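PDB 5H5Z: beta-2-microglobulin from Ctenopharyngodon idella, which forms the light chain of an MHC class I molecule, pairing with the peptide-presenting heavy chain and probably supporting its display of peptides. Local coordinates for residues B[6-12]-B[24-30]; B[31-37]-B[83-87]; B[37-43]-B[77-83]; B[47-53]-B[65-69]. The protein carries 1 engineered substitution. All coordinates share one frame; numbering follows the deposited sequence.

Contact 1 (B[6-12]-B[24-30])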
loop_
_atom_site.group_PDB
_atom_site.type_symbol
_atom_site.label_atom_id
_atom_site.label_comp_id
_atom_site.label_asym_id
_atom_site.label_seq_id
_atom_site.Cartn_x
_atom_site.Cartn_y
_atom_site.Cartn_z
ATOM N N PRO B 6 11.962 7.023 -4.613
ATOM C CA PRO B 6 10.502 6.993 -4.491
ATOM C C PRO B 6 9.734 7.620 -5.650
ATOM O O PRO B 6 10.161 8.642 -6.215
ATOM C CB PRO B 6 10.241 7.788 -3.204
ATOM C CG PRO B 6 11.440 8.659 -3.038
ATOM C CD PRO B 6 12.582 7.829 -3.543
ATOM N N LYS B 7 8.620 6.987 -6.005
ATOM C CA LYS B 7 7.579 7.647 -6.782
ATOM C C LYS B 7 6.792 8.478 -5.776
ATOM O O LYS B 7 6.484 8.002 -4.678
ATOM C CB LYS B 7 6.667 6.633 -7.474
ATOM C CG LYS B 7 5.682 7.256 -8.459
ATOM C CD LYS B 7 4.547 6.310 -8.820
ATOM C CE LYS B 7 4.931 5.318 -9.905
ATOM N NZ LYS B 7 3.940 4.204 -9.961
ATOM N N ILE B 8 6.501 9.723 -6.141
ATOM C CA ILE B 8 5.840 10.670 -5.244
ATOM C C ILE B 8 4.622 11.256 -5.932
ATOM O O ILE B 8 4.738 11.914 -6.972
ATOM C CB ILE B 8 6.780 11.827 -4.835
ATOM C CG1 ILE B 8 8.096 11.280 -4.270
ATOM C CG2 ILE B 8 6.087 12.745 -3.832
ATOM C CD1 ILE B 8 9.205 12.306 -4.178
ATOM N N GLN B 9 3.457 11.017 -5.348
ATOM C CA GLN B 9 2.204 11.473 -5.928
ATOM C C GLN B 9 1.415 12.246 -4.889
ATOM O O GLN B 9 1.158 11.748 -3.783
ATOM C CB GLN B 9 1.401 10.297 -6.487
ATOM C CG GLN B 9 2.088 9.608 -7.660
ATOM C CD GLN B 9 1.368 8.360 -8.124
ATOM O OE1 GLN B 9 0.664 8.373 -9.136
ATOM N NE2 GLN B 9 1.540 7.276 -7.390
ATOM N N VAL B 10 1.040 13.468 -5.264
ATOM C CA VAL B 10 0.378 14.410 -4.363
ATOM C C VAL B 10 -0.989 14.752 -4.936
ATOM O O VAL B 10 -1.101 15.187 -6.087
ATOM C CB VAL B 10 1.220 15.696 -4.164
ATOM C CG1 VAL B 10 0.649 16.552 -3.037
ATOM C CG2 VAL B 10 2.665 15.343 -3.868
ATOM N N TYR B 11 -2.024 14.533 -4.130
ATOM C CA TYR B 11 -3.407 14.682 -4.570
ATOM C C TYR B 11 -4.318 14.911 -3.374
ATOM O O TYR B 11 -3.897 14.796 -2.222
ATOM C CB TYR B 11 -3.860 13.444 -5.367
ATOM C CG TYR B 11 -3.597 12.115 -4.682
ATOM C CD1 TYR B 11 -2.336 11.519 -4.731
ATOM C CD2 TYR B 11 -4.618 11.444 -4.000
ATOM C CE1 TYR B 11 -2.092 10.303 -4.107
ATOM C CE2 TYR B 11 -4.389 10.222 -3.378
ATOM C CZ TYR B 11 -3.121 9.658 -3.433
ATOM O OH TYR B 11 -2.865 8.452 -2.826
ATOM N N SER B 12 -5.569 15.241 -3.653
ATOM C CA SER B 12 -6.566 15.409 -2.602
ATOM C C SER B 12 -7.599 14.287 -2.669
ATOM O O SER B 12 -7.835 13.714 -3.739
ATOM C CB SER B 12 -7.231 16.777 -2.728
ATOM O OG SER B 12 -7.616 17.000 -4.072
ATOM N N LEU B 24 -5.373 16.362 2.082
ATOM C CA LEU B 24 -4.188 16.387 1.250
ATOM C C LEU B 24 -3.413 15.096 1.459
ATOM O O LEU B 24 -3.098 14.734 2.593
ATOM C CB LEU B 24 -3.331 17.595 1.614
ATOM C CG LEU B 24 -2.014 17.792 0.863
ATOM C CD1 LEU B 24 -2.223 18.093 -0.618
ATOM C CD2 LEU B 24 -1.217 18.894 1.547
ATOM N N ILE B 25 -3.100 14.415 0.362
ATOM C CA ILE B 25 -2.475 13.099 0.417
ATOM C C ILE B 25 -1.186 13.068 -0.391
ATOM O O ILE B 25 -1.142 13.528 -1.545
ATOM C CB ILE B 25 -3.436 12.000 -0.104
ATOM C CG1 ILE B 25 -4.744 11.997 0.705
ATOM C CG2 ILE B 25 -2.752 10.638 -0.092
ATOM C CD1 ILE B 25 -5.881 11.228 0.061
ATOM N N CYS B 26 -0.133 12.529 0.222
ATOM C CA CYS B 26 1.108 12.279 -0.486
ATOM C C CYS B 26 1.429 10.789 -0.407
ATOM O O CYS B 26 1.731 10.270 0.665
ATOM C CB CYS B 26 2.233 13.138 0.091
ATOM S SG CYS B 26 3.829 12.964 -0.728
ATOM N N TYR B 27 1.328 10.114 -1.550
ATOM C CA TYR B 27 1.614 8.688 -1.661
ATOM C C TYR B 27 3.028 8.491 -2.178
ATOM O O TYR B 27 3.358 8.893 -3.303
ATOM C CB TYR B 27 0.612 8.014 -2.598
ATOM C CG TYR B 27 0.764 6.510 -2.728
ATOM C CD1 TYR B 27 0.836 5.687 -1.597
ATOM C CD2 TYR B 27 0.789 5.905 -3.980
ATOM C CE1 TYR B 27 0.961 4.312 -1.724
ATOM C CE2 TYR B 27 0.905 4.534 -4.119
ATOM C CZ TYR B 27 0.994 3.742 -2.990
ATOM O OH TYR B 27 1.112 2.381 -3.135
ATOM N N VAL B 28 3.859 7.880 -1.340
ATOM C CA VAL B 28 5.276 7.692 -1.639
ATOM C C VAL B 28 5.529 6.191 -1.768
ATOM O O VAL B 28 5.354 5.447 -0.804
ATOM C CB VAL B 28 6.156 8.334 -0.545
ATOM C CG1 VAL B 28 7.637 8.160 -0.858
ATOM C CG2 VAL B 28 5.817 9.813 -0.389
ATOM N N SER B 29 5.915 5.744 -2.960
ATOM C CA SER B 29 5.946 4.311 -3.247
ATOM C C SER B 29 7.188 3.893 -4.017
ATOM O O SER B 29 7.976 4.737 -4.436
ATOM C CB SER B 29 4.696 3.914 -4.032
ATOM O OG SER B 29 4.672 4.571 -5.294
ATOM N N ASN B 30 7.353 2.582 -4.193
ATOM C CA ASN B 30 8.419 2.023 -5.028
ATOM C C ASN B 30 9.834 2.370 -4.554
ATOM O O ASN B 30 10.740 2.538 -5.374
ATOM C CB ASN B 30 8.236 2.449 -6.499
ATOM C CG ASN B 30 6.962 1.902 -7.124
ATOM O OD1 ASN B 30 6.343 0.968 -6.607
ATOM N ND2 ASN B 30 6.569 2.482 -8.254
HETATM O O HOH W 1 3.260 3.201 -7.090
#
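The ring of Y11 lies across the side chain of I25, its hydrogen-bonded partner on the neighbouring antiparallel strand. I25 CB sits over one ring face, a CH-pi contact 4.1 Å from the Y11 centroid and shifted toward the rim, while I25 CG2 reaches Y11 CZ at 3.5 Å. Y11 can lean over its neighbour because CG stands between its backbone N and carbonyl carbon (chi1 51°). Beside it runs Y27, pointing the same way, with its CB at the edge of the Y11 ring, 3.5 Å from Y11 OH. That hydroxyl hydrogen-bonds P228 O of the MHC class I heavy chain. Farther along, K7 of this face lies side by side with N30, just past the strand, and a water joins K7 NZ (3.1 Å) to S29 OG (2.7 Å); K7 NZ also makes a salt bridge to E225 of the heavy chain. The other face is largely apolar: I8 CG2 approaches C26 SG at 3.8 Å and V10 CG2 flanks the same sulfur, while at the start of the strand P6 CB meets V28 CG1 at 3.5 Å. Six backbone hydrogen bonds hold the strands in register. One face thus meets the heavy chain and the other, carrying disulfide-bonded C26, the core, as in the A-B hairpin of a C1-set immunoglobulin domain.

Contact 2 (B[31-37]-B[83-87])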
loop_
_atom_site.group_PDB
_atom_site.type_symbol
_atom_site.label_atom_id
_atom_site.label_comp_id
_atom_site.label_asym_id
_atom_site.label_seq_id
_atom_site.Cartn_x
_atom_site.Cartn_y
_atom_site.Cartn_z
ATOM N N PHE B 31 10.034 2.474 -3.242
ATOM C CA PHE B 31 11.336 2.910 -2.731
ATOM C C PHE B 31 12.052 1.904 -1.833
ATOM O O PHE B 31 11.421 1.122 -1.133
ATOM C CB PHE B 31 11.247 4.293 -2.062
ATOM C CG PHE B 31 10.499 4.306 -0.754
ATOM C CD1 PHE B 31 11.169 4.095 0.451
ATOM C CD2 PHE B 31 9.132 4.567 -0.721
ATOM C CE1 PHE B 31 10.485 4.119 1.659
ATOM C CE2 PHE B 31 8.443 4.593 0.481
ATOM C CZ PHE B 31 9.120 4.366 1.674
ATOM N N HIS B 32 13.382 1.936 -1.892
ATOM C CA HIS B 32 14.261 1.111 -1.055
ATOM C C HIS B 32 15.608 1.828 -0.983
ATOM O O HIS B 32 16.069 2.341 -2.001
ATOM C CB HIS B 32 14.452 -0.278 -1.670
ATOM C CG HIS B 32 15.503 -1.105 -0.990
ATOM N ND1 HIS B 32 15.248 -1.845 0.144
ATOM C CD2 HIS B 32 16.813 -1.300 -1.279
ATOM C CE1 HIS B 32 16.351 -2.463 0.522
ATOM N NE2 HIS B 32 17.316 -2.148 -0.324
ATOM N N PRO B 33 16.255 1.869 0.206
ATOM C CA PRO B 33 15.856 1.295 1.504
ATOM C C PRO B 33 14.724 2.080 2.200
ATOM O O PRO B 33 14.328 3.141 1.709
ATOM C CB PRO B 33 17.156 1.335 2.314
ATOM C CG PRO B 33 17.909 2.488 1.754
ATOM C CD PRO B 33 17.582 2.517 0.287
ATOM N N PRO B 34 14.209 1.559 3.333
ATOM C CA PRO B 34 12.976 2.086 3.942
ATOM C C PRO B 34 13.068 3.443 4.640
ATOM O O PRO B 34 12.054 4.143 4.719
ATOM C CB PRO B 34 12.586 1.001 4.949
ATOM C CG PRO B 34 13.864 0.309 5.283
ATOM C CD PRO B 34 14.686 0.347 4.027
ATOM N N ASP B 35 14.244 3.807 5.150
ATOM C CA ASP B 35 14.406 5.076 5.858
ATOM C C ASP B 35 14.094 6.249 4.942
ATOM O O ASP B 35 14.676 6.379 3.861
ATOM C CB ASP B 35 15.816 5.217 6.430
ATOM C CG ASP B 35 15.832 5.924 7.766
ATOM O OD1 ASP B 35 15.516 7.133 7.809
ATOM O OD2 ASP B 35 16.144 5.259 8.777
ATOM N N ILE B 36 13.166 7.094 5.379
ATOM C CA ILE B 36 12.666 8.191 4.550
ATOM C C ILE B 36 12.042 9.290 5.415
ATOM O O ILE B 36 11.585 9.032 6.534
ATOM C CB ILE B 36 11.655 7.667 3.494
ATOM C CG1 ILE B 36 11.483 8.664 2.339
ATOM C CG2 ILE B 36 10.319 7.295 4.138
ATOM C CD1 ILE B 36 11.032 8.019 1.043
ATOM N N SER B 37 12.047 10.514 4.888
ATOM C CA SER B 37 11.386 11.653 5.507
ATOM C C SER B 37 10.309 12.162 4.557
ATOM O O SER B 37 10.596 12.461 3.389
ATOM C CB SER B 37 12.403 12.768 5.784
ATOM O OG SER B 37 11.776 13.921 6.322
ATOM N N VAL B 83 9.947 15.115 0.153
ATOM C CA VAL B 83 10.431 13.774 0.455
ATOM C C VAL B 83 11.961 13.738 0.444
ATOM O O VAL B 83 12.597 14.196 -0.512
ATOM C CB VAL B 83 9.862 12.738 -0.539
ATOM C CG1 VAL B 83 10.347 11.335 -0.205
ATOM C CG2 VAL B 83 8.337 12.781 -0.557
ATOM N N LYS B 84 12.537 13.205 1.520
ATOM C CA LYS B 84 13.982 13.050 1.641
ATOM C C LYS B 84 14.359 11.577 1.800
ATOM O O LYS B 84 14.110 10.964 2.844
ATOM C CB LYS B 84 14.528 13.894 2.801
ATOM C CG LYS B 84 14.275 15.386 2.637
ATOM C CD LYS B 84 14.779 16.193 3.820
ATOM C CE LYS B 84 14.379 17.654 3.676
ATOM N NZ LYS B 84 14.987 18.502 4.737
ATOM N N HIS B 85 14.948 11.022 0.743
ATOM C CA HIS B 85 15.363 9.620 0.703
ATOM C C HIS B 85 16.847 9.565 0.372
ATOM O O HIS B 85 17.295 10.208 -0.582
ATOM C CB HIS B 85 14.553 8.866 -0.352
ATOM C CG HIS B 85 14.793 7.388 -0.371
ATOM N ND1 HIS B 85 15.278 6.728 -1.479
ATOM C CD2 HIS B 85 14.598 6.439 0.576
ATOM C CE1 HIS B 85 15.377 5.438 -1.215
ATOM N NE2 HIS B 85 14.970 5.236 0.026
ATOM N N MET B 86 17.601 8.794 1.156
ATOM C CA MET B 86 19.065 8.809 1.097
ATOM C C MET B 86 19.538 10.259 1.242
ATOM O O MET B 86 19.269 10.890 2.265
ATOM C CB MET B 86 19.582 8.165 -0.201
ATOM C CG MET B 86 19.059 6.763 -0.467
ATOM S SD MET B 86 19.609 5.570 0.768
ATOM C CE MET B 86 21.342 5.384 0.349
ATOM N N SER B 87 20.202 10.789 0.216
ATOM C CA SER B 87 20.642 12.186 0.218
ATOM C C SER B 87 19.857 13.059 -0.771
ATOM O O SER B 87 20.229 14.207 -1.034
ATOM C CB SER B 87 22.146 12.272 -0.057
ATOM O OG SER B 87 22.870 11.569 0.934
#
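The imidazole of H85 is inserted edge-on into the turn at P33, where NE2 donates a hydrogen bond to P33 O (2.8 Å, N-H...O angle 155°). The acceptor lies almost in the ring plane, and the donor in the carbonyl plane. Two more carbonyls face the ring edge, with H32 O 3.3 Å from H85 CE1 and D35 O 3.3 Å from H85 CD2. The F31 ring turns an edge toward the H85 face in an offset edge-to-face pair, planes 71° apart, and F31 CB lies over that face near its rim. M86 CG covers the opposite face, and the same side chain brings SD to P33 CG at 3.7 Å. With CG anti to the backbone N (chi1 -174°), H85 is directed from its strand toward the turn. A cis peptide bond precedes P33, within the turn that gathers these carbonyls round the ring. Next to H85, I36 CD1 packs on V83 CG1 (3.6 Å) and covers the centre of one F31 face. Paired backbone bonds between S37 and K84 join the strands here, while P6 and V3 also touch H85. The contact thereby ties the loop linking the two sheets to the end of strand 79-85. Since NE2 serves as donor and the carbon edges face carbonyl oxygens, the surroundings would favour a proton on NE2.

Contact 3 (B[37-43]-B[77-83])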
loop_
_atom_site.group_PDB
_atom_site.type_symbol
_atom_site.label_atom_id
_atom_site.label_comp_id
_atom_site.label_asym_id
_atom_site.label_seq_id
_atom_site.Cartn_x
_atom_site.Cartn_y
_atom_site.Cartn_z
ATOM N N SER B 37 12.047 10.514 4.888
ATOM C CA SER B 37 11.386 11.653 5.507
ATOM C C SER B 37 10.309 12.162 4.557
ATOM O O SER B 37 10.596 12.461 3.389
ATOM C CB SER B 37 12.403 12.768 5.784
ATOM O OG SER B 37 11.776 13.921 6.322
ATOM N N ILE B 38 9.074 12.251 5.050
ATOM C CA ILE B 38 7.973 12.825 4.275
ATOM C C ILE B 38 7.308 13.927 5.096
ATOM O O ILE B 38 6.959 13.714 6.260
ATOM C CB ILE B 38 6.912 11.766 3.878
ATOM C CG1 ILE B 38 7.556 10.567 3.168
ATOM C CG2 ILE B 38 5.831 12.398 3.003
ATOM C CD1 ILE B 38 6.685 9.326 3.138
ATOM N N GLU B 39 7.148 15.104 4.493
ATOM C CA GLU B 39 6.502 16.228 5.160
ATOM C C GLU B 39 5.530 16.911 4.213
ATOM O O GLU B 39 5.840 17.105 3.040
ATOM C CB GLU B 39 7.538 17.241 5.664
ATOM C CG GLU B 39 8.454 16.744 6.782
ATOM C CD GLU B 39 7.735 16.424 8.088
ATOM O OE1 GLU B 39 6.528 16.715 8.221
ATOM O OE2 GLU B 39 8.390 15.875 8.999
ATOM N N LEU B 40 4.345 17.253 4.713
ATOM C CA LEU B 40 3.401 18.051 3.930
ATOM C C LEU B 40 3.597 19.523 4.275
ATOM O O LEU B 40 3.789 19.869 5.445
ATOM C CB LEU B 40 1.956 17.609 4.190
ATOM C CG LEU B 40 1.602 16.159 3.835
ATOM C CD1 LEU B 40 0.200 15.809 4.306
ATOM C CD2 LEU B 40 1.728 15.907 2.339
ATOM N N LEU B 41 3.554 20.385 3.262
ATOM C CA LEU B 41 3.834 21.807 3.453
ATOM C C LEU B 41 2.707 22.717 2.979
ATOM O O LEU B 41 2.081 22.465 1.945
ATOM C CB LEU B 41 5.127 22.206 2.729
ATOM C CG LEU B 41 6.350 21.284 2.790
ATOM C CD1 LEU B 41 7.456 21.837 1.905
ATOM C CD2 LEU B 41 6.854 21.070 4.212
ATOM N N LYS B 42 2.461 23.769 3.756
ATOM C CA LYS B 42 1.586 24.860 3.350
ATOM C C LYS B 42 2.445 26.104 3.219
ATOM O O LYS B 42 3.051 26.547 4.198
ATOM C CB LYS B 42 0.477 25.093 4.378
ATOM C CG LYS B 42 -0.434 26.262 4.028
ATOM C CD LYS B 42 -1.432 26.571 5.130
ATOM C CE LYS B 42 -2.403 27.650 4.670
ATOM N NZ LYS B 42 -3.336 28.073 5.749
ATOM N N ASN B 43 2.495 26.659 2.010
ATOM C CA ASN B 43 3.354 27.806 1.702
ATOM C C ASN B 43 4.798 27.622 2.195
ATOM O O ASN B 43 5.415 28.550 2.724
ATOM C CB ASN B 43 2.732 29.107 2.233
ATOM C CG ASN B 43 1.345 29.360 1.671
ATOM O OD1 ASN B 43 1.092 29.140 0.484
ATOM N ND2 ASN B 43 0.438 29.829 2.520
ATOM N N ASP B 77 -2.933 30.015 -1.434
ATOM C CA ASP B 77 -2.127 29.030 -0.702
ATOM C C ASP B 77 -1.563 27.922 -1.588
ATOM O O ASP B 77 -2.266 27.375 -2.440
ATOM C CB ASP B 77 -2.940 28.419 0.444
ATOM C CG ASP B 77 -3.326 29.440 1.497
ATOM O OD1 ASP B 77 -2.462 30.261 1.879
ATOM O OD2 ASP B 77 -4.496 29.421 1.943
ATOM N N GLU B 78 -0.289 27.601 -1.369
ATOM C CA GLU B 78 0.392 26.517 -2.072
ATOM C C GLU B 78 0.646 25.336 -1.140
ATOM O O GLU B 78 1.151 25.514 -0.029
ATOM C CB GLU B 78 1.724 27.004 -2.655
ATOM C CG GLU B 78 2.682 25.878 -3.028
ATOM C CD GLU B 78 4.122 26.336 -3.141
ATOM O OE1 GLU B 78 4.461 26.974 -4.152
ATOM O OE2 GLU B 78 4.918 26.047 -2.224
ATOM N N TYR B 79 0.308 24.138 -1.610
ATOM C CA TYR B 79 0.575 22.904 -0.873
ATOM C C TYR B 79 1.559 22.024 -1.622
ATOM O O TYR B 79 1.573 22.000 -2.857
ATOM C CB TYR B 79 -0.726 22.158 -0.572
ATOM C CG TYR B 79 -1.631 22.953 0.340
ATOM C CD1 TYR B 79 -2.565 23.849 -0.183
ATOM C CD2 TYR B 79 -1.533 22.837 1.728
ATOM C CE1 TYR B 79 -3.379 24.597 0.649
ATOM C CE2 TYR B 79 -2.346 23.580 2.567
ATOM C CZ TYR B 79 -3.265 24.459 2.020
ATOM O OH TYR B 79 -4.070 25.201 2.845
ATOM N N SER B 80 2.393 21.315 -0.866
ATOM C CA SER B 80 3.423 20.465 -1.447
ATOM C C SER B 80 3.821 19.334 -0.508
ATOM O O SER B 80 3.481 19.338 0.684
ATOM C CB SER B 80 4.652 21.293 -1.868
ATOM O OG SER B 80 5.248 21.948 -0.762
ATOM N N CYS B 81 4.518 18.350 -1.064
ATOM C CA CYS B 81 5.034 17.237 -0.288
ATOM C C CYS B 81 6.535 17.175 -0.521
ATOM O O CYS B 81 6.989 17.099 -1.670
ATOM C CB CYS B 81 4.353 15.932 -0.713
ATOM S SG CYS B 81 4.947 14.440 0.117
ATOM N N ARG B 82 7.295 17.243 0.571
ATOM C CA ARG B 82 8.749 17.169 0.515
ATOM C C ARG B 82 9.231 15.822 1.020
ATOM O O ARG B 82 8.956 15.429 2.159
ATOM C CB ARG B 82 9.400 18.305 1.310
ATOM C CG ARG B 82 10.926 18.248 1.331
ATOM C CD ARG B 82 11.537 19.561 1.787
ATOM N NE ARG B 82 11.152 19.912 3.150
ATOM C CZ ARG B 82 10.956 21.156 3.583
ATOM N NH1 ARG B 82 11.091 22.192 2.759
ATOM N NH2 ARG B 82 10.610 21.369 4.847
ATOM N N VAL B 83 9.947 15.115 0.153
ATOM C CA VAL B 83 10.431 13.774 0.455
ATOM C C VAL B 83 11.961 13.738 0.444
ATOM O O VAL B 83 12.597 14.196 -0.512
ATOM C CB VAL B 83 9.862 12.738 -0.539
ATOM C CG1 VAL B 83 10.347 11.335 -0.205
ATOM C CG2 VAL B 83 8.337 12.781 -0.557
HETATM O O HOH W 2 11.013 15.494 4.170
#
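Strands 37-42 and 79-83 run antiparallel, their axes 4.6 Å apart at closest approach with their directions 156° apart, and paired backbone hydrogen bonds join E39 to R82 and L41 to S80. They are the C and F strands of the immunoglobulin fold, adjacent in the sheet that carries C81 of the C26-C81 disulfide. On the core side I38 CG2 rests against C81 SG at 3.6 Å, and L40 CD2 reaches C81 CB. L40 also packs on C26 and V69 of the facing sheet. The reverse side is more polar: L41 crosses R82 at about a right angle and lays CD1 over one guanidinium face, 3.8 Å from R82 NH1, while S80 OG lies against L41 CD1. R82 reaches this place by a bend at chi3, and strand residue V46 packs on both L41 and R82. A water spans S37 OG and R82 O. Back on the face of I38 and L40, toward the strand ends, K42 extends alongside Y79, its CG 3.6 Å from Y79 CE2 and its CE 3.5 Å from Y79 OH. The final pairing is made by N43, whose backbone N donates to E78 O while its amide uses both ends: E78 N donates to N43 OD1 (2.8 Å, nearly straight at 177°), and N43 ND2 donates to D77 OD1 at 3.0 Å, on the anti side of the carboxylate and 31° out of its plane.

Contact 4 (B[47-53]-B[65-69])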
loop_
_atom_site.group_PDB
_atom_site.type_symbol
_atom_site.label_atom_id
_atom_site.label_comp_id
_atom_site.label_asym_id
_atom_site.label_seq_id
_atom_site.Cartn_x
_atom_site.Cartn_y
_atom_site.Cartn_z
ATOM N N ILE B 47 3.273 21.317 7.832
ATOM C CA ILE B 47 1.942 21.241 8.436
ATOM C C ILE B 47 1.971 20.253 9.594
ATOM O O ILE B 47 2.395 19.106 9.432
ATOM C CB ILE B 47 0.853 20.831 7.415
ATOM C CG1 ILE B 47 0.824 21.814 6.235
ATOM C CG2 ILE B 47 -0.516 20.743 8.089
ATOM C CD1 ILE B 47 -0.016 21.359 5.059
ATOM N N ALA B 48 1.524 20.717 10.761
ATOM C CA ALA B 48 1.466 19.898 11.967
ATOM C C ALA B 48 0.312 18.892 11.919
ATOM O O ALA B 48 -0.647 19.058 11.152
ATOM C CB ALA B 48 1.355 20.784 13.202
ATOM N N ASP B 49 0.431 17.846 12.734
ATOM C CA ASP B 49 -0.603 16.812 12.890
ATOM C C ASP B 49 -0.895 16.010 11.618
ATOM O O ASP B 49 -1.987 15.464 11.462
ATOM C CB ASP B 49 -1.901 17.403 13.469
ATOM C CG ASP B 49 -1.719 17.982 14.865
ATOM O OD1 ASP B 49 -0.688 17.702 15.514
ATOM O OD2 ASP B 49 -2.619 18.720 15.317
ATOM N N ALA B 50 0.078 15.942 10.712
ATOM C CA ALA B 50 -0.032 15.066 9.549
ATOM C C ALA B 50 0.080 13.618 10.016
ATOM O O ALA B 50 0.813 13.328 10.957
ATOM C CB ALA B 50 1.043 15.387 8.526
ATOM N N GLN B 51 -0.660 12.728 9.363
ATOM C CA GLN B 51 -0.697 11.311 9.727
ATOM C C GLN B 51 0.042 10.469 8.697
ATOM O O GLN B 51 -0.162 10.636 7.495
ATOM C CB GLN B 51 -2.147 10.824 9.835
ATOM C CG GLN B 51 -2.944 11.445 10.977
ATOM C CD GLN B 51 -3.610 12.766 10.619
ATOM O OE1 GLN B 51 -3.542 13.236 9.482
ATOM N NE2 GLN B 51 -4.265 13.371 11.600
ATOM N N GLN B 52 0.888 9.557 9.172
ATOM C CA GLN B 52 1.650 8.681 8.286
ATOM C C GLN B 52 1.348 7.212 8.558
ATOM O O GLN B 52 1.303 6.783 9.715
ATOM C CB GLN B 52 3.153 8.955 8.422
ATOM C CG GLN B 52 4.027 8.231 7.404
ATOM C CD GLN B 52 5.493 8.612 7.509
ATOM O OE1 GLN B 52 6.352 7.761 7.750
ATOM N NE2 GLN B 52 5.788 9.895 7.334
ATOM N N THR B 53 1.141 6.453 7.485
ATOM C CA THR B 53 0.890 5.015 7.575
ATOM C C THR B 53 2.131 4.269 8.055
ATOM O O THR B 53 3.252 4.763 7.932
ATOM C CB THR B 53 0.422 4.420 6.227
ATOM O OG1 THR B 53 1.409 4.662 5.213
ATOM C CG2 THR B 53 -0.914 5.030 5.802
ATOM N N LEU B 65 4.498 4.422 1.583
ATOM C CA LEU B 65 3.942 5.146 2.717
ATOM C C LEU B 65 2.956 6.188 2.229
ATOM O O LEU B 65 3.090 6.716 1.126
ATOM C CB LEU B 65 5.042 5.852 3.511
ATOM C CG LEU B 65 6.052 5.008 4.285
ATOM C CD1 LEU B 65 7.245 5.863 4.668
ATOM C CD2 LEU B 65 5.426 4.373 5.527
ATOM N N THR B 66 1.969 6.482 3.062
ATOM C CA THR B 66 1.026 7.553 2.779
ATOM C C THR B 66 1.065 8.573 3.912
ATOM O O THR B 66 0.913 8.220 5.080
ATOM C CB THR B 66 -0.404 7.010 2.583
ATOM O OG1 THR B 66 -0.403 6.025 1.543
ATOM C CG2 THR B 66 -1.363 8.132 2.201
ATOM N N LYS B 67 1.304 9.833 3.561
ATOM C CA LYS B 67 1.150 10.926 4.510
ATOM C C LYS B 67 -0.061 11.746 4.110
ATOM O O LYS B 67 -0.266 12.012 2.928
ATOM C CB LYS B 67 2.393 11.803 4.560
ATOM C CG LYS B 67 2.424 12.708 5.778
ATOM C CD LYS B 67 3.821 12.734 6.357
ATOM C CE LYS B 67 3.828 13.160 7.808
ATOM N NZ LYS B 67 5.223 13.165 8.328
ATOM N N SER B 68 -0.869 12.128 5.095
ATOM C CA SER B 68 -2.092 12.882 4.833
ATOM C C SER B 68 -2.401 13.834 5.980
ATOM O O SER B 68 -1.935 13.637 7.102
ATOM C CB SER B 68 -3.275 11.932 4.590
ATOM O OG SER B 68 -3.536 11.114 5.725
ATOM N N VAL B 69 -3.165 14.882 5.678
ATOM C CA VAL B 69 -3.641 15.825 6.685
ATOM C C VAL B 69 -4.874 16.547 6.149
ATOM O O VAL B 69 -5.039 16.683 4.930
ATOM C CB VAL B 69 -2.544 16.842 7.105
ATOM C CG1 VAL B 69 -2.242 17.838 5.989
ATOM C CG2 VAL B 69 -2.932 17.567 8.388
HETATM O O HOH W 3 -2.079 8.736 5.951
#
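I47 meets V69 through its CG2, which lies 4.0 Å from V69 CG1, the two branched side chains set at a slant to each other. The chain then passes over the other branch of this valine, with A48 O and D49 O both near V69 CG2. A50 follows with CB pressed against the K67 chain, 3.6 Å from K67 CE, and its CA beside V69 CB. From Q51 the strand pairing begins: Q51 N donates to S68 O and S68 N returns a bond to Q51 O. A water adds a second donor to Q51 O and also meets S68 OG at 2.8 Å. This is the hairpin of strands 51-57 and 63-71 at the edge of one sheet of the immunoglobulin sandwich, with T66 and S68 also packing on the heavy chain. Q52 points to the other side, its extended chain bringing OE1 to 3.7 Å from L65 CD1 and NE2 to 3.6 Å from K67 CD. The ammonium group of K67 instead hydrogen-bonds I38 O of the facing sheet. At T53 the pairing changes character. Its backbone N donates to T66 O, but T66 N is taken by the side chain, binding T53 OG1 at 2.9 Å and 165°. With OG1 between the backbone N and carbonyl carbon (chi1 58°), the hydroxyl is placed to accept it, while T53 CG2 lies 3.8 Å from T66 CB.

Overall arrangement
The four contacts build one immunoglobulin domain from two facing antiparallel sheets. Contacts 1 and 4 belong to the same sheet, their centres about 11 Å apart, and are joined because strands 22-31 and 63-71 are neighbours within it. Contacts 2 and 3 follow one another along strands 36-42 and 79-85 of the other sheet, about 16 Å between centres, sharing S37 and V83. Along the chain contact 1 closes first; contact 4 is nested within the loop closed by contact 3, itself nested within that of contact 2. The C26-C81 disulfide links contacts 1 and 3 across the core. Contacts 1, 2 and 4 also reach the heavy chain, whereas contact 3 does not.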